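Local coordinates for arylesterase (Sulfolobus solfataricus, PDB 5L2P), which hydrolyses a broad range of aromatic esters and aryl dialkyl phosphates, including phenyl acetate and the organophosphate paraoxon, at residues 98-101 against 102-106; 113-117 against 118-122; 196-199 against 200-204; 286-289 against 290-294. All coordinates share one frame; numbering follows the deposited sequence.

Interaction 1: residues 98-101 against 102-106; sequences SRIL and SNSCE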
loop_
_atom_site.group_PDB
_atom_site.type_symbol
_atom_site.label_atom_id
_atom_site.label_comp_id
_atom_site.label_asym_id
_atom_site.label_seq_id
_atom_site.Cartn_x
_atom_site.Cartn_y
_atom_site.Cartn_z
ATOM N N SER A 98 -1.915 -25.752 20.282
ATOM C CA SER A 98 -1.752 -25.716 21.727
ATOM C C SER A 98 -0.536 -26.491 22.167
ATOM O O SER A 98 0.146 -26.080 23.092
ATOM C CB SER A 98 -2.981 -26.275 22.422
ATOM O OG SER A 98 -4.181 -25.650 21.980
ATOM N N ARG A 99 -0.293 -27.630 21.517
ATOM C CA ARG A 99 0.851 -28.494 21.829
ATOM C C ARG A 99 2.178 -27.817 21.509
ATOM O O ARG A 99 3.086 -27.824 22.327
ATOM C CB ARG A 99 0.791 -29.818 21.044
ATOM C CG ARG A 99 -0.288 -30.733 21.508
ATOM C CD ARG A 99 -0.749 -31.704 20.406
ATOM N NE ARG A 99 -1.558 -32.759 20.969
ATOM C CZ ARG A 99 -1.065 -33.783 21.650
ATOM N NH1 ARG A 99 0.223 -33.928 21.822
ATOM N NH2 ARG A 99 -1.871 -34.710 22.146
ATOM N N ILE A 100 2.296 -27.267 20.300
ATOM C CA ILE A 100 3.503 -26.536 19.914
ATOM C C ILE A 100 3.700 -25.314 20.818
ATOM O O ILE A 100 4.832 -24.991 21.202
ATOM C CB ILE A 100 3.453 -26.080 18.462
ATOM C CG1 ILE A 100 3.424 -27.287 17.522
ATOM C CG2 ILE A 100 4.669 -25.229 18.110
ATOM C CD1 ILE A 100 2.938 -26.941 16.121
ATOM N N LEU A 101 2.606 -24.643 21.179
ATOM C CA LEU A 101 2.695 -23.427 21.974
ATOM C C LEU A 101 3.197 -23.716 23.374
ATOM O O LEU A 101 4.082 -23.002 23.907
ATOM C CB LEU A 101 1.343 -22.702 22.018
ATOM C CG LEU A 101 1.318 -21.344 22.760
ATOM C CD1 LEU A 101 2.187 -20.275 22.112
ATOM C CD2 LEU A 101 -0.124 -20.908 22.831
ATOM N N SER A 102 2.635 -24.762 23.952
ATOM C CA SER A 102 3.028 -25.247 25.276
ATOM C C SER A 102 4.516 -25.607 25.342
ATOM O O SER A 102 5.205 -25.248 26.278
ATOM C CB SER A 102 2.169 -26.475 25.649
ATOM O OG SER A 102 2.453 -26.945 26.964
ATOM N N ASN A 103 4.996 -26.337 24.345
ATOM C CA ASN A 103 6.388 -26.778 24.319
ATOM C C ASN A 103 7.346 -25.625 24.116
ATOM O O ASN A 103 8.414 -25.611 24.689
ATOM C CB ASN A 103 6.590 -27.827 23.228
ATOM C CG ASN A 103 5.940 -29.171 23.572
ATOM O OD1 ASN A 103 5.712 -29.479 24.732
ATOM N ND2 ASN A 103 5.654 -29.975 22.555
ATOM N N SER A 104 6.947 -24.652 23.291
ATOM C CA SER A 104 7.771 -23.479 22.998
ATOM C C SER A 104 7.825 -22.551 24.202
ATOM O O SER A 104 8.881 -22.047 24.555
ATOM C CB SER A 104 7.187 -22.699 21.843
ATOM O OG SER A 104 7.204 -23.456 20.664
ATOM N N CYS A 105 6.664 -22.314 24.814
ATOM C CA CYS A 105 6.575 -21.533 26.049
ATOM C C CYS A 105 7.221 -22.235 27.235
ATOM O O CYS A 105 7.668 -21.574 28.174
ATOM C CB CYS A 105 5.112 -21.284 26.418
ATOM S SG CYS A 105 4.293 -20.137 25.308
ATOM N N GLU A 106 7.216 -23.570 27.204
ATOM C CA GLU A 106 7.655 -24.415 28.306
ATOM C C GLU A 106 6.815 -24.131 29.537
ATOM O O GLU A 106 7.326 -23.989 30.671
ATOM C CB GLU A 106 9.152 -24.234 28.568
ATOM C CG GLU A 106 9.996 -24.713 27.399
ATOM C CD GLU A 106 11.469 -24.360 27.537
ATOM O OE1 GLU A 106 11.973 -24.310 28.691
ATOM O OE2 GLU A 106 12.104 -24.116 26.475
#

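Interaction 2: residues 113-117 against 118-122; sequences DYRLA and PEYKF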
loop_
_atom_site.group_PDB
_atom_site.type_symbol
_atom_site.label_atom_id
_atom_site.label_comp_id
_atom_site.label_asym_id
_atom_site.label_seq_id
_atom_site.Cartn_x
_atom_site.Cartn_y
_atom_site.Cartn_z
ATOM N N ASP A 113 -13.263 -24.526 25.199
ATOM C CA ASP A 113 -14.409 -24.747 24.290
ATOM C C ASP A 113 -15.580 -23.825 24.589
ATOM O O ASP A 113 -16.598 -24.274 25.094
ATOM C CB ASP A 113 -14.900 -26.209 24.362
ATOM C CG ASP A 113 -14.450 -27.033 23.213
ATOM O OD1 ASP A 113 -14.004 -26.472 22.177
ATOM O OD2 ASP A 113 -14.579 -28.250 23.360
ATOM N N TYR A 114 -15.425 -22.544 24.279
ATOM C CA TYR A 114 -16.482 -21.558 24.516
ATOM C C TYR A 114 -17.673 -21.862 23.637
ATOM O O TYR A 114 -17.548 -22.456 22.573
ATOM C CB TYR A 114 -15.963 -20.109 24.273
ATOM C CG TYR A 114 -15.372 -19.888 22.903
ATOM C CD1 TYR A 114 -16.186 -19.548 21.827
ATOM C CD2 TYR A 114 -14.008 -20.047 22.672
ATOM C CE1 TYR A 114 -15.662 -19.373 20.562
ATOM C CE2 TYR A 114 -13.462 -19.858 21.399
ATOM C CZ TYR A 114 -14.291 -19.525 20.354
ATOM O OH TYR A 114 -13.782 -19.323 19.110
ATOM N N ARG A 115 -18.840 -21.419 24.081
ATOM C CA ARG A 115 -20.077 -21.648 23.318
ATOM C C ARG A 115 -20.131 -20.821 22.049
ATOM O O ARG A 115 -19.720 -19.655 22.041
ATOM C CB ARG A 115 -21.305 -21.368 24.176
ATOM C CG ARG A 115 -21.592 -22.456 25.178
ATOM C CD ARG A 115 -22.720 -22.051 26.108
ATOM N NE ARG A 115 -22.272 -21.143 27.130
ATOM C CZ ARG A 115 -23.021 -20.666 28.122
ATOM N NH1 ARG A 115 -24.273 -21.024 28.248
ATOM N NH2 ARG A 115 -22.491 -19.830 29.004
ATOM N N LEU A 116 -20.693 -21.432 21.009
ATOM C CA LEU A 116 -20.674 -20.907 19.655
ATOM C C LEU A 116 -22.044 -20.437 19.158
ATOM O O LEU A 116 -23.097 -20.910 19.634
ATOM C CB LEU A 116 -20.171 -21.988 18.688
ATOM C CG LEU A 116 -18.813 -22.614 19.019
ATOM C CD1 LEU A 116 -18.466 -23.672 17.996
ATOM C CD2 LEU A 116 -17.721 -21.558 19.071
ATOM N N ALA A 117 -22.024 -19.502 18.198
ATOM C CA ALA A 117 -23.228 -19.107 17.466
ATOM C C ALA A 117 -23.491 -20.111 16.338
ATOM O O ALA A 117 -22.592 -20.874 15.979
ATOM C CB ALA A 117 -23.048 -17.726 16.890
ATOM N N PRO A 118 -24.719 -20.147 15.788
ATOM C CA PRO A 118 -25.911 -19.377 16.132
ATOM C C PRO A 118 -26.660 -19.802 17.416
ATOM O O PRO A 118 -27.605 -19.128 17.808
ATOM C CB PRO A 118 -26.815 -19.617 14.917
ATOM C CG PRO A 118 -26.514 -21.002 14.505
ATOM C CD PRO A 118 -25.027 -21.159 14.750
ATOM N N GLU A 119 -26.242 -20.878 18.064
ATOM C CA GLU A 119 -26.933 -21.353 19.262
ATOM C C GLU A 119 -26.807 -20.302 20.365
ATOM O O GLU A 119 -27.778 -19.948 20.995
ATOM C CB GLU A 119 -26.351 -22.694 19.743
ATOM C CG GLU A 119 -26.560 -23.847 18.760
ATOM C CD GLU A 119 -25.414 -24.036 17.760
ATOM O OE1 GLU A 119 -24.668 -23.057 17.472
ATOM O OE2 GLU A 119 -25.280 -25.154 17.218
ATOM N N TYR A 120 -25.599 -19.821 20.601
ATOM C CA TYR A 120 -25.338 -18.829 21.633
ATOM C C TYR A 120 -24.701 -17.601 21.002
ATOM O O TYR A 120 -23.581 -17.654 20.471
ATOM C CB TYR A 120 -24.418 -19.400 22.689
ATOM C CG TYR A 120 -25.015 -20.574 23.404
ATOM C CD1 TYR A 120 -24.812 -21.886 22.922
ATOM C CD2 TYR A 120 -25.791 -20.399 24.550
ATOM C CE1 TYR A 120 -25.344 -22.975 23.575
ATOM C CE2 TYR A 120 -26.341 -21.490 25.205
ATOM C CZ TYR A 120 -26.107 -22.776 24.725
ATOM O OH TYR A 120 -26.642 -23.868 25.384
ATOM N N LYS A 121 -25.438 -16.503 21.041
ATOM C CA LYS A 121 -25.038 -15.301 20.367
ATOM C C LYS A 121 -24.119 -14.484 21.262
ATOM O O LYS A 121 -23.997 -14.760 22.462
ATOM C CB LYS A 121 -26.260 -14.466 19.981
ATOM C CG LYS A 121 -26.997 -15.017 18.765
ATOM C CD LYS A 121 -27.971 -13.993 18.212
ATOM C CE LYS A 121 -28.697 -14.557 17.023
ATOM N NZ LYS A 121 -27.907 -14.367 15.781
ATOM N N PHE A 122 -23.466 -13.486 20.654
ATOM C CA PHE A 122 -22.764 -12.466 21.390
ATOM C C PHE A 122 -23.654 -11.936 22.530
ATOM O O PHE A 122 -24.838 -11.697 22.320
ATOM C CB PHE A 122 -22.386 -11.326 20.435
ATOM C CG PHE A 122 -21.823 -10.119 21.115
ATOM C CD1 PHE A 122 -20.478 -10.021 21.400
ATOM C CD2 PHE A 122 -22.657 -9.059 21.458
ATOM C CE1 PHE A 122 -19.966 -8.878 22.018
ATOM C CE2 PHE A 122 -22.150 -7.915 22.083
ATOM C CZ PHE A 122 -20.803 -7.826 22.369
#

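Interaction 3: residues 196-199 against 200-204; sequences NRYR and KGYFL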
loop_
_atom_site.group_PDB
_atom_site.type_symbol
_atom_site.label_atom_id
_atom_site.label_comp_id
_atom_site.label_asym_id
_atom_site.label_seq_id
_atom_site.Cartn_x
_atom_site.Cartn_y
_atom_site.Cartn_z
ATOM N N ASN A 196 -10.937 -5.170 0.855
ATOM C CA ASN A 196 -11.542 -5.113 -0.464
ATOM C C ASN A 196 -10.832 -5.992 -1.488
ATOM O O ASN A 196 -11.455 -6.489 -2.400
ATOM C CB ASN A 196 -11.607 -3.656 -0.932
ATOM C CG ASN A 196 -12.690 -2.882 -0.221
ATOM O OD1 ASN A 196 -13.850 -3.043 -0.544
ATOM N ND2 ASN A 196 -12.344 -2.085 0.777
ATOM N N ARG A 197 -9.535 -6.186 -1.320
ATOM C CA ARG A 197 -8.737 -6.933 -2.273
ATOM C C ARG A 197 -8.714 -8.405 -2.002
ATOM O O ARG A 197 -8.663 -9.207 -2.944
ATOM C CB ARG A 197 -7.290 -6.419 -2.267
ATOM C CG ARG A 197 -7.063 -5.045 -2.845
ATOM C CD ARG A 197 -5.594 -4.609 -2.772
ATOM N NE ARG A 197 -5.428 -3.437 -3.635
ATOM C CZ ARG A 197 -4.398 -2.610 -3.631
ATOM N NH1 ARG A 197 -3.404 -2.767 -2.796
ATOM N NH2 ARG A 197 -4.390 -1.622 -4.492
ATOM N N TYR A 198 -8.731 -8.797 -0.739
ATOM C CA TYR A 198 -8.570 -10.231 -0.413
ATOM C C TYR A 198 -9.787 -10.809 0.290
ATOM O O TYR A 198 -9.661 -11.781 1.033
ATOM C CB TYR A 198 -7.352 -10.434 0.459
ATOM C CG TYR A 198 -6.147 -9.651 0.012
ATOM C CD1 TYR A 198 -5.655 -9.764 -1.285
ATOM C CD2 TYR A 198 -5.500 -8.807 0.882
ATOM C CE1 TYR A 198 -4.561 -9.026 -1.708
ATOM C CE2 TYR A 198 -4.407 -8.073 0.474
ATOM C CZ TYR A 198 -3.946 -8.177 -0.823
ATOM O OH TYR A 198 -2.824 -7.490 -1.255
ATOM N N ARG A 199 -10.959 -10.227 0.047
ATOM C CA ARG A 199 -12.190 -10.737 0.630
ATOM C C ARG A 199 -12.797 -11.842 -0.235
ATOM O O ARG A 199 -13.968 -12.125 -0.122
ATOM C CB ARG A 199 -13.191 -9.589 0.829
ATOM C CG ARG A 199 -13.612 -8.964 -0.475
ATOM C CD ARG A 199 -14.650 -7.871 -0.293
ATOM N NE ARG A 199 -15.487 -7.797 -1.485
ATOM C CZ ARG A 199 -16.792 -7.651 -1.478
ATOM N NH1 ARG A 199 -17.443 -7.526 -0.322
ATOM N NH2 ARG A 199 -17.431 -7.613 -2.630
ATOM N N LYS A 200 -12.039 -12.393 -1.181
ATOM C CA LYS A 200 -12.594 -13.412 -2.058
ATOM C C LYS A 200 -11.513 -14.109 -2.850
ATOM O O LYS A 200 -10.877 -13.480 -3.672
ATOM C CB LYS A 200 -13.628 -12.786 -2.990
ATOM C CG LYS A 200 -14.948 -13.530 -3.020
ATOM C CD LYS A 200 -15.632 -13.660 -1.655
ATOM C CE LYS A 200 -16.779 -12.662 -1.509
ATOM N NZ LYS A 200 -17.867 -12.889 -2.517
ATOM N N GLY A 201 -11.318 -15.403 -2.608
ATOM C CA GLY A 201 -10.296 -16.190 -3.309
ATOM C C GLY A 201 -9.024 -16.416 -2.495
ATOM O O GLY A 201 -7.961 -16.640 -3.027
ATOM N N TYR A 202 -9.145 -16.320 -1.180
ATOM C CA TYR A 202 -8.050 -16.491 -0.265
ATOM C C TYR A 202 -8.578 -17.093 1.028
ATOM O O TYR A 202 -8.273 -16.606 2.116
ATOM C CB TYR A 202 -7.390 -15.150 0.017
ATOM C CG TYR A 202 -6.871 -14.414 -1.204
ATOM C CD1 TYR A 202 -5.608 -14.639 -1.701
ATOM C CD2 TYR A 202 -7.641 -13.502 -1.841
ATOM C CE1 TYR A 202 -5.143 -13.955 -2.805
ATOM C CE2 TYR A 202 -7.198 -12.788 -2.924
ATOM C CZ TYR A 202 -5.938 -13.013 -3.400
ATOM O OH TYR A 202 -5.460 -12.312 -4.506
ATOM N N PHE A 203 -9.338 -18.194 0.863
ATOM C CA PHE A 203 -9.903 -18.999 1.933
ATOM C C PHE A 203 -10.959 -18.274 2.746
ATOM O O PHE A 203 -12.125 -18.686 2.737
ATOM C CB PHE A 203 -8.820 -19.575 2.837
ATOM C CG PHE A 203 -9.384 -20.416 3.944
ATOM C CD1 PHE A 203 -9.803 -21.741 3.711
ATOM C CD2 PHE A 203 -9.572 -19.877 5.197
ATOM C CE1 PHE A 203 -10.330 -22.510 4.732
ATOM C CE2 PHE A 203 -10.116 -20.646 6.222
ATOM C CZ PHE A 203 -10.482 -21.966 5.987
ATOM N N LEU A 204 -10.559 -17.231 3.465
ATOM C CA LEU A 204 -11.485 -16.439 4.278
ATOM C C LEU A 204 -12.378 -15.568 3.407
ATOM O O LEU A 204 -12.042 -14.385 3.171
ATOM C CB LEU A 204 -10.718 -15.507 5.237
ATOM C CG LEU A 204 -11.562 -14.777 6.268
ATOM C CD1 LEU A 204 -12.390 -15.793 7.059
ATOM C CD2 LEU A 204 -10.679 -14.018 7.245
#

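Interaction 4: residues 286-289 against 290-294; sequences SPRT and SRQVT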
loop_
_atom_site.group_PDB
_atom_site.type_symbol
_atom_site.label_atom_id
_atom_site.label_comp_id
_atom_site.label_asym_id
_atom_site.label_seq_id
_atom_site.Cartn_x
_atom_site.Cartn_y
_atom_site.Cartn_z
ATOM N N SER A 286 0.006 -23.742 4.712
ATOM C CA SER A 286 1.407 -23.731 5.054
ATOM C C SER A 286 1.656 -24.125 6.503
ATOM O O SER A 286 1.813 -23.271 7.365
ATOM C CB SER A 286 2.024 -22.349 4.791
ATOM O OG SER A 286 3.431 -22.380 5.056
ATOM N N PRO A 287 1.652 -25.435 6.787
ATOM C CA PRO A 287 1.909 -25.879 8.141
ATOM C C PRO A 287 3.287 -25.467 8.661
ATOM O O PRO A 287 3.433 -25.286 9.862
ATOM C CB PRO A 287 1.769 -27.429 8.061
ATOM C CG PRO A 287 1.773 -27.760 6.625
ATOM C CD PRO A 287 1.241 -26.554 5.914
ATOM N N ARG A 288 4.272 -25.350 7.780
ATOM C CA ARG A 288 5.613 -24.863 8.164
ATOM C C ARG A 288 5.542 -23.440 8.759
ATOM O O ARG A 288 6.071 -23.187 9.831
ATOM C CB ARG A 288 6.589 -24.868 6.960
ATOM C CG ARG A 288 7.987 -24.312 7.288
ATOM C CD ARG A 288 8.940 -24.213 6.075
ATOM N NE ARG A 288 8.259 -23.649 4.907
ATOM C CZ ARG A 288 8.031 -22.344 4.678
ATOM N NH1 ARG A 288 8.453 -21.377 5.531
ATOM N NH2 ARG A 288 7.376 -21.994 3.582
ATOM N N THR A 289 4.879 -22.526 8.057
ATOM C CA THR A 289 4.692 -21.156 8.567
ATOM C C THR A 289 3.891 -21.102 9.864
ATOM O O THR A 289 4.208 -20.346 10.793
ATOM C CB THR A 289 3.989 -20.276 7.540
ATOM O OG1 THR A 289 4.709 -20.323 6.322
ATOM C CG2 THR A 289 3.968 -18.867 7.978
ATOM N N SER A 290 2.850 -21.927 9.937
ATOM C CA SER A 290 1.994 -21.989 11.116
ATOM C C SER A 290 2.795 -22.414 12.347
ATOM O O SER A 290 2.627 -21.897 13.443
ATOM C CB SER A 290 0.850 -22.949 10.858
ATOM O OG SER A 290 0.039 -23.033 12.016
ATOM N N ARG A 291 3.693 -23.349 12.135
ATOM C CA ARG A 291 4.549 -23.811 13.207
ATOM C C ARG A 291 5.541 -22.723 13.655
ATOM O O ARG A 291 5.716 -22.464 14.850
ATOM C CB ARG A 291 5.313 -25.083 12.782
ATOM C CG ARG A 291 6.277 -25.570 13.827
ATOM C CD ARG A 291 7.037 -26.744 13.310
ATOM N NE ARG A 291 6.153 -27.904 13.240
ATOM C CZ ARG A 291 5.858 -28.695 14.283
ATOM N NH1 ARG A 291 6.357 -28.453 15.493
ATOM N NH2 ARG A 291 5.053 -29.734 14.105
ATOM N N GLN A 292 6.198 -22.115 12.679
ATOM C CA GLN A 292 7.207 -21.077 12.921
ATOM C C GLN A 292 6.655 -19.895 13.674
ATOM O O GLN A 292 7.296 -19.417 14.625
ATOM C CB GLN A 292 7.824 -20.605 11.606
ATOM C CG GLN A 292 8.785 -21.630 11.012
ATOM C CD GLN A 292 9.376 -21.180 9.720
ATOM O OE1 GLN A 292 8.658 -20.784 8.786
ATOM N NE2 GLN A 292 10.696 -21.230 9.643
ATOM N N VAL A 293 5.463 -19.456 13.303
ATOM C CA VAL A 293 4.803 -18.357 14.028
ATOM C C VAL A 293 4.546 -18.714 15.470
ATOM O O VAL A 293 4.789 -17.884 16.372
ATOM C CB VAL A 293 3.513 -17.890 13.306
ATOM C CG1 VAL A 293 2.698 -16.917 14.131
ATOM C CG2 VAL A 293 3.852 -17.246 11.965
ATOM N N THR A 294 4.031 -19.940 15.704
ATOM C CA THR A 294 3.724 -20.422 17.084
ATOM C C THR A 294 4.998 -20.509 17.934
ATOM O O THR A 294 4.992 -20.162 19.108
ATOM C CB THR A 294 3.013 -21.799 17.082
ATOM O OG1 THR A 294 1.950 -21.772 16.131
ATOM C CG2 THR A 294 2.410 -22.090 18.410
#

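Interaction 1: residues 98-101 against 102-106
Ser104 turns its hydroxyl back along the helix toward Ile100: with OG beside its own backbone N (chi1 -64°), the group hangs over the preceding turn. Leu101 swings CG the other way, anti to its N (chi1 -176°), which carries its branch along the helix toward Cys105. The carbonyl oxygen of Ile100 is thus gripped twice by one residue, Ser104 N at 3.0 Å and Ser104 OG at 2.9 Å, the two donors arriving from opposite faces of the carbonyl plane. With a glycine in place of Ser104 the hydroxyl donor is gone, and Ile100 O would probably be held by the amide alone, one face of its carbonyl left without a polar mate. CG2 of Ile100 lies 4.0 Å from Ser104 OG. One residue further on, Cys105 N bonds to Leu101 O at 2.8 Å, while the leucine methyl CD1 rests 3.8 Å from Cys105 SG, a sulfur-to-methyl contact alongside the backbone bond. Ser102 N to Ser98 O (2.9 Å) and Asn103 N to Arg99 O (3.2 Å) complete the run of i to i+4 bonds. Asn103 and Arg99 find polar partners beyond these turns: the Asn103 amide bonds to Pro46 O and Ile70 N, Arg99 to Asp45 O and, by a salt bridge, Asp95. At Glu106 the chain leaves helical geometry with a positive phi. This is the closing half of helix 95-105, the crossover helix of the beta-alpha-beta unit that joins parallel strands 77-81 and 108-112 in the alpha/beta hydrolase fold.

Interaction 2: residues 113-117 against 118-122
Arg115 and Tyr120 make the main side-chain contact, and it is first a CH-pi one: the CD methylene of Arg115 sits almost exactly over the centre of the Tyr120 ring, 3.5 Å from the centroid and 2° off the ring normal. The bend of the arginine at chi3 (-78°) then carries the guanidinium off that centre. What follows is an off-centre cation-pi interaction, Arg115 CZ lying 4.9 Å from the Tyr120 centroid with the two planes 53° apart; NH1 of Arg115 comes to 3.7 Å from CE2 of Tyr120.

One hydrogen bond closes the turn. Tyr120 N donates to Leu116 O at 2.9 Å, and the same oxygen lies in the plane of the tyrosine ring at its edge. Within this turn, part of the loop from strand 108-112 to helix 124-138 of the alpha/beta hydrolase fold, the Ala117-Pro118 peptide is cis, which reverses the chain.

Salt bridges come from outside the turn: Arg115 pairs with Asp59 and Asp128, and Glu119 with Arg31. Arg115 also has a cation-pi partner in Tyr60. Two carboxylates probably balance most of the guanidinium charge, so its contact with Tyr120, CH-pi over the aliphatic part, is likely more apolar than ionic.

Interaction 3: residues 196-199 against 200-204
Tyr198 drives the edge of its ring into the face of Tyr202, a T-shaped pair with centroids 5.3 Å apart and planes at 82°. The touching atom is CD1 of Tyr198, which stands over the Tyr202 face, 3.8 Å from CE2 and 3.9 Å from CZ. Behind it the stem of the same residue joins in, as Tyr198 CB comes to 3.8 Å and CA to 3.7 Å from Tyr202 CD2. Tyr202 holds CG beside its own backbone N (chi1 -57°), and this brings the ring back over the residue four places earlier instead of out along the chain. An alanine here is likely to leave the CD1 edge of Tyr198 without its aromatic partner and open a gap between the helix end and the loop. Tyr198 is flanked on one of its own faces by Arg197 CB, 3.7 Å above the ring plane, and it also meets Tyr250 edge-to-face. No hydrogen bond links the two segments, so the contact rests on the rings. The charged ends turn to other copies of the protein: Arg197 forms a salt bridge with Glu249 of the second subunit, and Arg199 one with Glu266 of the third, while Lys200 bonds to Asn207 of its own chain. Tyr202 also packs on Met1 of both its own chain and the second subunit. The arrangement is a T-shaped aromatic pair spanning i to i+4 where helix 193-197 ends and the chain enters an irregular loop, and that loop brings Leu204 against His281 of the probable Ser-His-Asp catalytic triad of this alpha/beta hydrolase.

Interaction 4: residues 286-289 against 290-294
The first turns of helix 287-305 hold this contact, with Ser286 at the N-cap and its carbonyl accepting from Ser290 N at 3.1 Å. The regular i to i+4 series goes on through Arg291 N to Pro287 O, Gln292 N to Arg288 O, and Val293 N to Thr289 O (2.9 Å). At the cap itself the hydroxyls of Ser286 and Thr289 are hydrogen-bonded to each other, OG to OG1 at 2.7 Å, and Ser286 OG is also hydrogen-bonded to Glu6.

Arg288 and Gln292 run side by side in the same direction. Their polar ends meet in a weak bond, Arg288 NH1 to Gln292 OE1 at 3.3 Å, bent to 130° at the hydrogen, with the guanidinium and amide planes nearly perpendicular at 86°. The arginine gets there by leaving CG anti to its N (chi1 177°) and folding at chi3. Its stronger partner is Glu6, and Leu272 of the fourth subunit packs against it. Further along, Thr294 OG1 bonds to Ser290 O at 2.8 Å.

A carboxylate beside the first turn is probably favoured by the positive end of the helix dipole, so Glu6 is likely to compensate both that end and the charge of Arg288.

Interactions 1 and 4 touch: the helices they belong to pack together, Ile100 CG1 lying 3.8 Å from Arg291 NH1 and Ile100 CG2 3.9 Å from Thr294 CG2, with the two centres about 13 Å apart. Arg99 and Arg291 also both reach Asp45, which ties the two helices to one loop. Interactions 2 and 3 stand apart, about 25 Å between centres, and lie at different distances from the probable active site. The Leu116 side chain is about 11 Å from that of Ser156, the inferred nucleophile, and Tyr114 stacks on His82, probably part of the oxyanion hole; at 200-204, Leu204 comes within about 4 Å of the side chains of His281 and Asp251.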